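Local coordinates for probable secreted solute-binding lipoprotein (Streptomyces coelicolor, PDB 3I3V), which probably binds a solute outside the cell membrane and hands it to a transporter, as extracellular solute-binding lipoproteins of its family do, at residues R32-E36 against F306-R312; G99-A105 against M327-T331; A118-T124 against A284-F290. The contacts are given in a common frame with arbitrary orientation. Numbering follows the deposited sequence.

Contact 1 (R32-E36 against F306-R312); sequences RFREE and FLRFMYR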
loop_
_atom_site.group_PDB
_atom_site.type_symbol
_atom_site.label_atom_id
_atom_site.label_comp_id
_atom_site.label_asym_id
_atom_site.label_seq_id
_atom_site.Cartn_x
_atom_site.Cartn_y
_atom_site.Cartn_z
ATOM N N ARG C 32 -28.348 8.870 35.242
ATOM C CA ARG C 32 -27.432 8.119 34.401
ATOM C C ARG C 32 -26.591 9.155 33.648
ATOM O O ARG C 32 -25.371 9.023 33.549
ATOM C CB ARG C 32 -28.202 7.220 33.425
ATOM C CG ARG C 32 -27.378 6.075 32.829
ATOM C CD ARG C 32 -26.309 6.558 31.846
ATOM N NE ARG C 32 -25.312 5.526 31.538
ATOM C CZ ARG C 32 -24.451 5.023 32.424
ATOM N NH1 ARG C 32 -24.459 5.453 33.677
ATOM N NH2 ARG C 32 -23.576 4.092 32.064
ATOM N N PHE C 33 -27.252 10.191 33.131
ATOM C CA PHE C 33 -26.570 11.264 32.411
ATOM C C PHE C 33 -25.497 11.876 33.298
ATOM O O PHE C 33 -24.404 12.185 32.837
ATOM C CB PHE C 33 -27.559 12.360 32.010
ATOM C CG PHE C 33 -26.907 13.557 31.387
ATOM C CD1 PHE C 33 -26.687 13.608 30.023
ATOM C CD2 PHE C 33 -26.477 14.615 32.173
ATOM C CE1 PHE C 33 -26.040 14.700 29.443
ATOM C CE2 PHE C 33 -25.827 15.710 31.605
ATOM C CZ PHE C 33 -25.608 15.752 30.238
ATOM N N ARG C 34 -25.820 12.076 34.570
ATOM C CA ARG C 34 -24.853 12.639 35.502
ATOM C C ARG C 34 -23.633 11.725 35.619
ATOM O O ARG C 34 -22.494 12.197 35.548
ATOM C CB ARG C 34 -25.490 12.836 36.876
ATOM C CG ARG C 34 -26.236 14.147 37.041
ATOM C CD ARG C 34 -27.074 14.090 38.290
ATOM N NE ARG C 34 -27.716 15.354 38.610
ATOM C CZ ARG C 34 -28.823 15.454 39.335
ATOM N NH1 ARG C 34 -29.410 14.361 39.800
ATOM N NH2 ARG C 34 -29.329 16.648 39.617
ATOM N N GLU C 35 -23.878 10.424 35.794
ATOM C CA GLU C 35 -22.794 9.447 35.909
ATOM C C GLU C 35 -21.894 9.542 34.688
ATOM O O GLU C 35 -20.678 9.385 34.793
ATOM C CB GLU C 35 -23.346 8.015 36.021
ATOM C CG GLU C 35 -24.070 7.706 37.325
ATOM C CD GLU C 35 -24.601 6.273 37.389
ATOM O OE1 GLU C 35 -25.368 5.867 36.496
ATOM O OE2 GLU C 35 -24.258 5.549 38.342
ATOM N N GLU C 36 -22.496 9.810 33.533
ATOM C CA GLU C 36 -21.745 9.924 32.286
ATOM C C GLU C 36 -20.954 11.218 32.152
ATOM O O GLU C 36 -19.861 11.225 31.594
ATOM C CB GLU C 36 -22.677 9.788 31.083
ATOM C CG GLU C 36 -23.010 8.358 30.715
ATOM C CD GLU C 36 -23.770 8.268 29.417
ATOM O OE1 GLU C 36 -23.554 9.147 28.561
ATOM O OE2 GLU C 36 -24.566 7.319 29.246
ATOM N N PHE C 306 -27.061 16.487 26.482
ATOM C CA PHE C 306 -28.354 16.063 27.014
ATOM C C PHE C 306 -29.271 15.465 25.944
ATOM O O PHE C 306 -29.839 14.388 26.130
ATOM C CB PHE C 306 -29.017 17.272 27.679
ATOM C CG PHE C 306 -30.169 16.938 28.577
ATOM C CD1 PHE C 306 -30.005 16.097 29.671
ATOM C CD2 PHE C 306 -31.404 17.536 28.373
ATOM C CE1 PHE C 306 -31.049 15.862 30.554
ATOM C CE2 PHE C 306 -32.456 17.309 29.249
ATOM C CZ PHE C 306 -32.278 16.469 30.345
ATOM N N LEU C 307 -29.407 16.153 24.818
ATOM C CA LEU C 307 -30.264 15.668 23.750
ATOM C C LEU C 307 -29.732 14.436 23.031
ATOM O O LEU C 307 -30.518 13.575 22.623
ATOM C CB LEU C 307 -30.549 16.792 22.754
ATOM C CG LEU C 307 -31.909 17.433 23.038
ATOM C CD1 LEU C 307 -31.894 18.909 22.703
ATOM C CD2 LEU C 307 -32.970 16.685 22.244
ATOM N N ARG C 308 -28.414 14.336 22.865
ATOM C CA ARG C 308 -27.857 13.160 22.199
ATOM C C ARG C 308 -28.106 11.955 23.102
ATOM O O ARG C 308 -28.370 10.852 22.621
ATOM C CB ARG C 308 -26.353 13.303 21.956
ATOM C CG ARG C 308 -25.934 14.548 21.211
ATOM C CD ARG C 308 -24.545 14.362 20.633
ATOM N NE ARG C 308 -24.627 13.631 19.379
ATOM C CZ ARG C 308 -24.448 14.192 18.191
ATOM N NH1 ARG C 308 -24.163 15.480 18.117
ATOM N NH2 ARG C 308 -24.585 13.477 17.084
ATOM N N PHE C 309 -28.024 12.188 24.412
ATOM C CA PHE C 309 -28.244 11.154 25.425
ATOM C C PHE C 309 -29.695 10.659 25.356
ATOM O O PHE C 309 -29.949 9.495 25.043
ATOM C CB PHE C 309 -27.939 11.729 26.816
ATOM C CG PHE C 309 -28.212 10.780 27.951
ATOM C CD1 PHE C 309 -27.359 9.717 28.217
ATOM C CD2 PHE C 309 -29.330 10.952 28.762
ATOM C CE1 PHE C 309 -27.619 8.847 29.271
ATOM C CE2 PHE C 309 -29.599 10.081 29.821
ATOM C CZ PHE C 309 -28.744 9.032 30.074
HETATM N N MSE C 310 -30.642 11.552 25.634
HETATM C CA MSE C 310 -32.066 11.223 25.603
HETATM C C MSE C 310 -32.497 10.529 24.303
HETATM O O MSE C 310 -33.404 9.699 24.312
HETATM C CB MSE C 310 -32.889 12.496 25.809
HETATM C CG MSE C 310 -32.724 13.123 27.178
HETATM SE SE MSE C 310 -33.405 11.977 28.571
HETATM C CE MSE C 310 -32.564 12.835 30.042
ATOM N N TYR C 311 -31.850 10.881 23.191
ATOM C CA TYR C 311 -32.147 10.290 21.884
ATOM C C TYR C 311 -31.372 8.993 21.622
ATOM O O TYR C 311 -31.564 8.347 20.592
ATOM C CB TYR C 311 -31.843 11.283 20.753
ATOM C CG TYR C 311 -33.048 12.064 20.265
ATOM C CD1 TYR C 311 -33.259 12.274 18.905
ATOM C CD2 TYR C 311 -33.984 12.576 21.162
ATOM C CE1 TYR C 311 -34.369 12.965 18.449
ATOM C CE2 TYR C 311 -35.101 13.275 20.712
ATOM C CZ TYR C 311 -35.288 13.463 19.356
ATOM O OH TYR C 311 -36.398 14.144 18.899
ATOM N N ARG C 312 -30.503 8.601 22.547
ATOM C CA ARG C 312 -29.731 7.371 22.362
ATOM C C ARG C 312 -30.658 6.159 22.491
ATOM O O ARG C 312 -31.471 6.085 23.415
ATOM C CB ARG C 312 -28.602 7.288 23.401
ATOM C CG ARG C 312 -27.340 6.592 22.891
ATOM C CD ARG C 312 -26.156 6.888 23.799
ATOM N NE ARG C 312 -26.310 6.237 25.090
ATOM C CZ ARG C 312 -25.768 6.678 26.214
ATOM N NH1 ARG C 312 -25.034 7.792 26.201
ATOM N NH2 ARG C 312 -25.951 6.005 27.347
#
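Arg32 opens the contact from the last turn of helix 23-36. Its CD lies 3.7 Å from Phe309 CE1, at the edge of that ring, while its NE forms a salt bridge to Glu36 OE2 (3.0 Å) and its NH1 another to Glu35 OE1 (3.0 Å). Phe33 is the central apolar residue, and its CA is 7.2 Å from that of Phe309. Its ring takes part in two T-shaped pairs: it receives the edge of Phe306 on its face (centroids 5.5 Å apart, planes at 88°) and directs its own edge at the face of Phe309 (5.5 Å, 74°). Phe33 CB also stands 4.0 Å from the centroid of the Phe309 ring, 19° off the normal, a CH-pi contact. Glu36 ends the segment with its carboxylate against the Arg312 guanidinium: Arg312 NH2 donates to Glu36 OE2 (2.7 Å) and Arg312 NH1 to Glu36 OE1 (3.1 Å). This side-by-side pairing places Arg312 NH2 only 4.3 Å from Arg32 NE, with Glu36 OE2 bonded to both. Arg312 also pairs with Asp314; both Arg32 and Arg312 pack against Arg32 of a second subunit, placing the charged network at a subunit interface. The short axes approach to 11.2 Å at 123°, so the arrangement is an oblique helix-helix packing, with an aromatic cluster bordered by a salt-bridge network, within one lobe of a periplasmic-binding-protein-like fold.

Contact 2 (G99-A105 against M327-T331); sequences GRVLPAA and MALRT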
loop_
_atom_site.group_PDB
_atom_site.type_symbol
_atom_site.label_atom_id
_atom_site.label_comp_id
_atom_site.label_asym_id
_atom_site.label_seq_id
_atom_site.Cartn_x
_atom_site.Cartn_y
_atom_site.Cartn_z
ATOM N N GLY C 99 -34.338 11.481 11.551
ATOM C CA GLY C 99 -34.058 10.178 10.976
ATOM C C GLY C 99 -34.196 9.227 12.147
ATOM O O GLY C 99 -34.433 8.029 11.982
ATOM N N ARG C 100 -34.024 9.785 13.344
ATOM C CA ARG C 100 -34.197 9.040 14.583
ATOM C C ARG C 100 -35.661 9.279 14.963
ATOM O O ARG C 100 -36.205 8.605 15.835
ATOM C CB ARG C 100 -33.289 9.593 15.687
ATOM C CG ARG C 100 -31.848 9.136 15.623
ATOM C CD ARG C 100 -31.722 7.673 16.019
ATOM N NE ARG C 100 -32.023 7.467 17.433
ATOM C CZ ARG C 100 -32.935 6.613 17.894
ATOM N NH1 ARG C 100 -33.649 5.873 17.057
ATOM N NH2 ARG C 100 -33.135 6.503 19.199
ATOM N N VAL C 101 -36.282 10.241 14.280
ATOM C CA VAL C 101 -37.672 10.636 14.511
ATOM C C VAL C 101 -38.660 10.048 13.498
ATOM O O VAL C 101 -38.403 10.052 12.295
ATOM C CB VAL C 101 -37.812 12.178 14.445
ATOM C CG1 VAL C 101 -39.214 12.593 14.849
ATOM C CG2 VAL C 101 -36.759 12.847 15.323
ATOM N N LEU C 102 -39.791 9.549 13.979
ATOM C CA LEU C 102 -40.805 8.992 13.092
ATOM C C LEU C 102 -41.247 10.105 12.137
ATOM O O LEU C 102 -41.608 11.191 12.580
ATOM C CB LEU C 102 -41.995 8.501 13.921
ATOM C CG LEU C 102 -42.117 7.017 14.293
ATOM C CD1 LEU C 102 -40.792 6.308 14.164
ATOM C CD2 LEU C 102 -42.663 6.913 15.701
ATOM N N PRO C 103 -41.231 9.852 10.815
ATOM C CA PRO C 103 -41.633 10.872 9.837
ATOM C C PRO C 103 -42.887 11.657 10.210
ATOM O O PRO C 103 -42.898 12.886 10.140
ATOM C CB PRO C 103 -41.805 10.064 8.557
ATOM C CG PRO C 103 -40.739 9.036 8.691
ATOM C CD PRO C 103 -40.919 8.585 10.130
ATOM N N ALA C 104 -43.943 10.953 10.604
ATOM C CA ALA C 104 -45.183 11.614 10.995
ATOM C C ALA C 104 -44.966 12.495 12.231
ATOM O O ALA C 104 -45.538 13.581 12.345
ATOM C CB ALA C 104 -46.263 10.574 11.273
ATOM N N ALA C 105 -44.144 12.026 13.160
ATOM C CA ALA C 105 -43.871 12.799 14.362
ATOM C C ALA C 105 -43.170 14.108 14.020
ATOM O O ALA C 105 -43.535 15.167 14.526
ATOM C CB ALA C 105 -43.014 11.995 15.317
HETATM N N MSE C 327 -43.286 6.016 21.952
HETATM C CA MSE C 327 -42.341 7.080 21.613
HETATM C C MSE C 327 -42.525 7.668 20.226
HETATM O O MSE C 327 -43.102 7.035 19.346
HETATM C CB MSE C 327 -40.904 6.552 21.727
HETATM C CG MSE C 327 -40.556 5.942 23.073
HETATM SE SE MSE C 327 -40.604 7.228 24.501
HETATM C CE MSE C 327 -38.867 8.020 24.220
ATOM N N ALA C 328 -42.017 8.884 20.043
ATOM C CA ALA C 328 -42.083 9.568 18.759
ATOM C C ALA C 328 -40.831 9.270 17.940
ATOM O O ALA C 328 -40.692 9.771 16.831
ATOM C CB ALA C 328 -42.217 11.062 18.964
ATOM N N LEU C 329 -39.919 8.463 18.487
ATOM C CA LEU C 329 -38.686 8.110 17.784
ATOM C C LEU C 329 -38.674 6.631 17.407
ATOM O O LEU C 329 -39.396 5.822 17.997
ATOM C CB LEU C 329 -37.467 8.409 18.664
ATOM C CG LEU C 329 -37.428 9.764 19.376
ATOM C CD1 LEU C 329 -36.174 9.855 20.237
ATOM C CD2 LEU C 329 -37.455 10.882 18.352
ATOM N N ARG C 330 -37.842 6.275 16.431
ATOM C CA ARG C 330 -37.723 4.885 15.992
ATOM C C ARG C 330 -37.052 4.048 17.073
ATOM O O ARG C 330 -36.030 4.458 17.629
ATOM C CB ARG C 330 -36.863 4.786 14.735
ATOM C CG ARG C 330 -36.984 5.949 13.785
ATOM C CD ARG C 330 -37.585 5.532 12.467
ATOM N NE ARG C 330 -36.904 6.201 11.368
ATOM C CZ ARG C 330 -37.353 6.248 10.122
ATOM N NH1 ARG C 330 -38.500 5.659 9.801
ATOM N NH2 ARG C 330 -36.652 6.888 9.196
ATOM N N THR C 331 -37.635 2.882 17.360
ATOM C CA THR C 331 -37.107 1.936 18.346
ATOM C C THR C 331 -37.409 0.527 17.850
ATOM O O THR C 331 -38.195 0.337 16.914
ATOM C CB THR C 331 -37.800 2.003 19.723
ATOM O OG1 THR C 331 -38.426 3.269 19.906
ATOM C CG2 THR C 331 -36.791 1.778 20.824
HETATM O O HOH W 1 -34.267 3.284 19.936
#
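Four direct hydrogen bonds join 99-105 to 327-331, two between backbones and two using arginine side chains. In the backbone pair, Arg330 N donates to Arg100 O (2.9 Å, N-H...O angle 157°) and Leu102 N donates to Ala328 O (3.0 Å, 166°). They bracket Val101 and Leu329, whose CA atoms are 4.3 Å apart, and so define a single beta bridge. The side-chain bonds run in opposite directions: Arg330 NE donates to Gly99 O (3.1 Å, 167°), and Arg100 NH1 donates to Arg330 O (2.8 Å, 157°). Arg330 O takes a second proton from a water 3.1 Å away; this water also accepts a weak bond from Arg100 NH2 at 3.5 Å. The stronger partner of Arg100 NH2 is the carbonyl of Tyr311.

The isolated bridge pins the loop entering helix 103-108, with Leu102 as its N-cap residue, to the loop that follows strand 326-327. It thereby ties together two parts of one lobe of the two-lobed solute-binding-protein fold that are far apart in sequence. Ala328 also bonds through its backbone to Tyr121, so it is held from two directions.

Apolar contacts fill in around the polar ones. Val101 CG2 meets Leu329 CD2 at 3.7 Å, and Ala105 CB meets Ala328 CB at 3.8 Å. Leu102 CD1 lies 3.7 Å from Arg330 CD. One face of the Arg330 guanidinium is covered by Val101 O and Pro103 CD, the latter 3.8 Å from Arg330 NH1.

Contact 3 (A118-T124 against A284-F290); sequences AFPYFAT and AYTLIGF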
loop_
_atom_site.group_PDB
_atom_site.type_symbol
_atom_site.label_atom_id
_atom_site.label_comp_id
_atom_site.label_asym_id
_atom_site.label_seq_id
_atom_site.Cartn_x
_atom_site.Cartn_y
_atom_site.Cartn_z
ATOM N N ALA C 118 -40.013 21.655 18.465
ATOM C CA ALA C 118 -39.225 20.941 19.465
ATOM C C ALA C 118 -38.747 19.574 19.011
ATOM O O ALA C 118 -39.099 19.108 17.936
ATOM C CB ALA C 118 -40.047 20.795 20.744
ATOM N N PHE C 119 -37.917 18.943 19.835
ATOM C CA PHE C 119 -37.437 17.600 19.538
ATOM C C PHE C 119 -38.551 16.673 20.013
ATOM O O PHE C 119 -38.899 16.670 21.193
ATOM C CB PHE C 119 -36.150 17.283 20.319
ATOM C CG PHE C 119 -34.903 17.920 19.764
ATOM C CD1 PHE C 119 -34.539 19.206 20.125
ATOM C CD2 PHE C 119 -34.062 17.204 18.917
ATOM C CE1 PHE C 119 -33.355 19.771 19.659
ATOM C CE2 PHE C 119 -32.875 17.765 18.446
ATOM C CZ PHE C 119 -32.523 19.048 18.818
ATOM N N PRO C 120 -39.137 15.889 19.100
ATOM C CA PRO C 120 -40.208 14.991 19.530
ATOM C C PRO C 120 -39.647 13.926 20.472
ATOM O O PRO C 120 -38.460 13.601 20.423
ATOM C CB PRO C 120 -40.707 14.392 18.214
ATOM C CG PRO C 120 -40.372 15.454 17.203
ATOM C CD PRO C 120 -38.981 15.846 17.641
ATOM N N TYR C 121 -40.494 13.396 21.347
ATOM C CA TYR C 121 -40.039 12.368 22.271
ATOM C C TYR C 121 -41.167 11.442 22.687
ATOM O O TYR C 121 -41.116 10.256 22.388
ATOM C CB TYR C 121 -39.382 13.013 23.494
ATOM C CG TYR C 121 -38.344 12.128 24.146
ATOM C CD1 TYR C 121 -37.317 11.564 23.395
ATOM C CD2 TYR C 121 -38.385 11.858 25.509
ATOM C CE1 TYR C 121 -36.358 10.756 23.982
ATOM C CE2 TYR C 121 -37.430 11.049 26.110
ATOM C CZ TYR C 121 -36.417 10.500 25.338
ATOM O OH TYR C 121 -35.473 9.685 25.919
ATOM N N PHE C 122 -42.186 11.970 23.360
ATOM C CA PHE C 122 -43.309 11.137 23.791
ATOM C C PHE C 122 -44.445 11.067 22.775
ATOM O O PHE C 122 -44.713 12.025 22.039
ATOM C CB PHE C 122 -43.845 11.627 25.141
ATOM C CG PHE C 122 -43.035 11.161 26.319
ATOM C CD1 PHE C 122 -41.784 10.588 26.135
ATOM C CD2 PHE C 122 -43.523 11.297 27.616
ATOM C CE1 PHE C 122 -41.030 10.161 27.216
ATOM C CE2 PHE C 122 -42.773 10.870 28.706
ATOM C CZ PHE C 122 -41.516 10.297 28.500
ATOM N N ALA C 123 -45.116 9.923 22.741
ATOM C CA ALA C 123 -46.220 9.725 21.814
ATOM C C ALA C 123 -47.329 8.918 22.469
ATOM O O ALA C 123 -47.217 8.517 23.628
ATOM C CB ALA C 123 -45.732 9.004 20.562
ATOM N N THR C 124 -48.405 8.691 21.726
ATOM C CA THR C 124 -49.506 7.904 22.246
ATOM C C THR C 124 -50.069 6.995 21.180
ATOM O O THR C 124 -50.226 7.397 20.023
ATOM C CB THR C 124 -50.675 8.767 22.743
ATOM O OG1 THR C 124 -50.211 9.709 23.715
ATOM C CG2 THR C 124 -51.740 7.875 23.367
ATOM N N ALA C 284 -50.942 10.069 18.289
ATOM C CA ALA C 284 -50.525 11.463 18.405
ATOM C C ALA C 284 -49.042 11.419 18.772
ATOM O O ALA C 284 -48.615 10.558 19.546
ATOM C CB ALA C 284 -51.332 12.169 19.495
ATOM N N TYR C 285 -48.258 12.336 18.212
ATOM C CA TYR C 285 -46.828 12.366 18.472
ATOM C C TYR C 285 -46.411 13.673 19.121
ATOM O O TYR C 285 -45.226 14.010 19.131
ATOM C CB TYR C 285 -46.065 12.204 17.160
ATOM C CG TYR C 285 -46.433 10.960 16.384
ATOM C CD1 TYR C 285 -45.976 9.702 16.782
ATOM C CD2 TYR C 285 -47.269 11.034 15.273
ATOM C CE1 TYR C 285 -46.344 8.546 16.095
ATOM C CE2 TYR C 285 -47.643 9.886 14.577
ATOM C CZ TYR C 285 -47.180 8.644 14.999
ATOM O OH TYR C 285 -47.591 7.506 14.342
ATOM N N THR C 286 -47.371 14.411 19.670
ATOM C CA THR C 286 -47.036 15.691 20.269
ATOM C C THR C 286 -47.184 15.820 21.770
ATOM O O THR C 286 -47.556 16.876 22.281
ATOM C CB THR C 286 -47.787 16.853 19.577
ATOM O OG1 THR C 286 -49.190 16.563 19.512
ATOM C CG2 THR C 286 -47.225 17.074 18.175
ATOM N N LEU C 287 -46.899 14.731 22.474
ATOM C CA LEU C 287 -46.905 14.748 23.929
ATOM C C LEU C 287 -45.511 15.306 24.243
ATOM O O LEU C 287 -44.755 15.634 23.316
ATOM C CB LEU C 287 -47.078 13.337 24.492
ATOM C CG LEU C 287 -48.543 12.896 24.620
ATOM C CD1 LEU C 287 -49.200 12.884 23.253
ATOM C CD2 LEU C 287 -48.617 11.520 25.268
ATOM N N ILE C 288 -45.165 15.418 25.519
ATOM C CA ILE C 288 -43.875 15.979 25.925
ATOM C C ILE C 288 -42.718 15.913 24.912
ATOM O O ILE C 288 -42.336 14.847 24.439
ATOM C CB ILE C 288 -43.425 15.362 27.256
ATOM C CG1 ILE C 288 -44.413 15.771 28.352
ATOM C CG2 ILE C 288 -42.008 15.818 27.599
ATOM C CD1 ILE C 288 -44.008 15.347 29.745
ATOM N N GLY C 289 -42.185 17.086 24.578
ATOM C CA GLY C 289 -41.072 17.188 23.652
ATOM C C GLY C 289 -40.010 18.085 24.269
ATOM O O GLY C 289 -40.284 18.740 25.280
ATOM N N PHE C 290 -38.813 18.114 23.674
ATOM C CA PHE C 290 -37.700 18.934 24.171
ATOM C C PHE C 290 -37.621 20.292 23.456
ATOM O O PHE C 290 -37.440 20.347 22.238
ATOM C CB PHE C 290 -36.359 18.197 23.970
ATOM C CG PHE C 290 -36.189 16.964 24.833
ATOM C CD1 PHE C 290 -35.834 17.072 26.174
ATOM C CD2 PHE C 290 -36.369 15.687 24.290
ATOM C CE1 PHE C 290 -35.652 15.926 26.970
ATOM C CE2 PHE C 290 -36.190 14.547 25.079
ATOM C CZ PHE C 290 -35.829 14.670 26.422
HETATM O O HOH W 2 -42.919 14.314 21.370
#
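Phe290, with 119 Å² covered by the other segment, packs its CB on Phe119 CB (3.8 Å) and turns its ring edge toward the face of Tyr121, a T-shaped pair with centroids 4.8 Å apart and planes at 61°. Gly289 lets the backbones close up beside them, its CA 3.3 Å from Phe119 O; a CB there would sit about 3.0 Å from that oxygen. Two antiparallel hydrogen-bonded pairs, Phe119 with Phe290 and Thr124 with Ala284, are offset by one residue. Strands 122-131 and 280-284 lead from here toward the other lobe, consistent with the hinge strands of a solute-binding protein, while 289-292 edges this lobe's own sheet. Between the ladders regular pairing breaks off, but Phe122 N donates to Ile288 O (3.1 Å, 167°). A water accepts from Tyr121 N (2.6 Å) and lies 3.0 Å from both Phe122 O and Leu287 O, joining the segments. Phe122 (81 Å² covered) sits over Leu287 CB (3.7 Å from its CB) and Ile288 CB (4.1 Å from its CD2).

All three contacts lie in one lobe, contact 3 at its edge toward the other, and meet around Tyr311 and Tyr121. Contacts 2 and 3 are closest, with centres about 9 Å apart: Ala328 N lies 2.9 Å from Tyr121 O, probably a hydrogen bond, and Ala105 CB is 3.6 Å from Tyr285 CB. Contact 1 is centred about 17 Å from contact 3 and about 18 Å from contact 2. Its helix end reaches both through probable hydrogen bonds: Met310 O to Tyr121 OH (2.6 Å), Tyr311 OH to Pro120 O (2.6 Å) and Tyr311 O to Arg100 NH2 (2.8 Å). Along the chain, contact 3 is nested inside the loops closed by the other two, whose segments alternate.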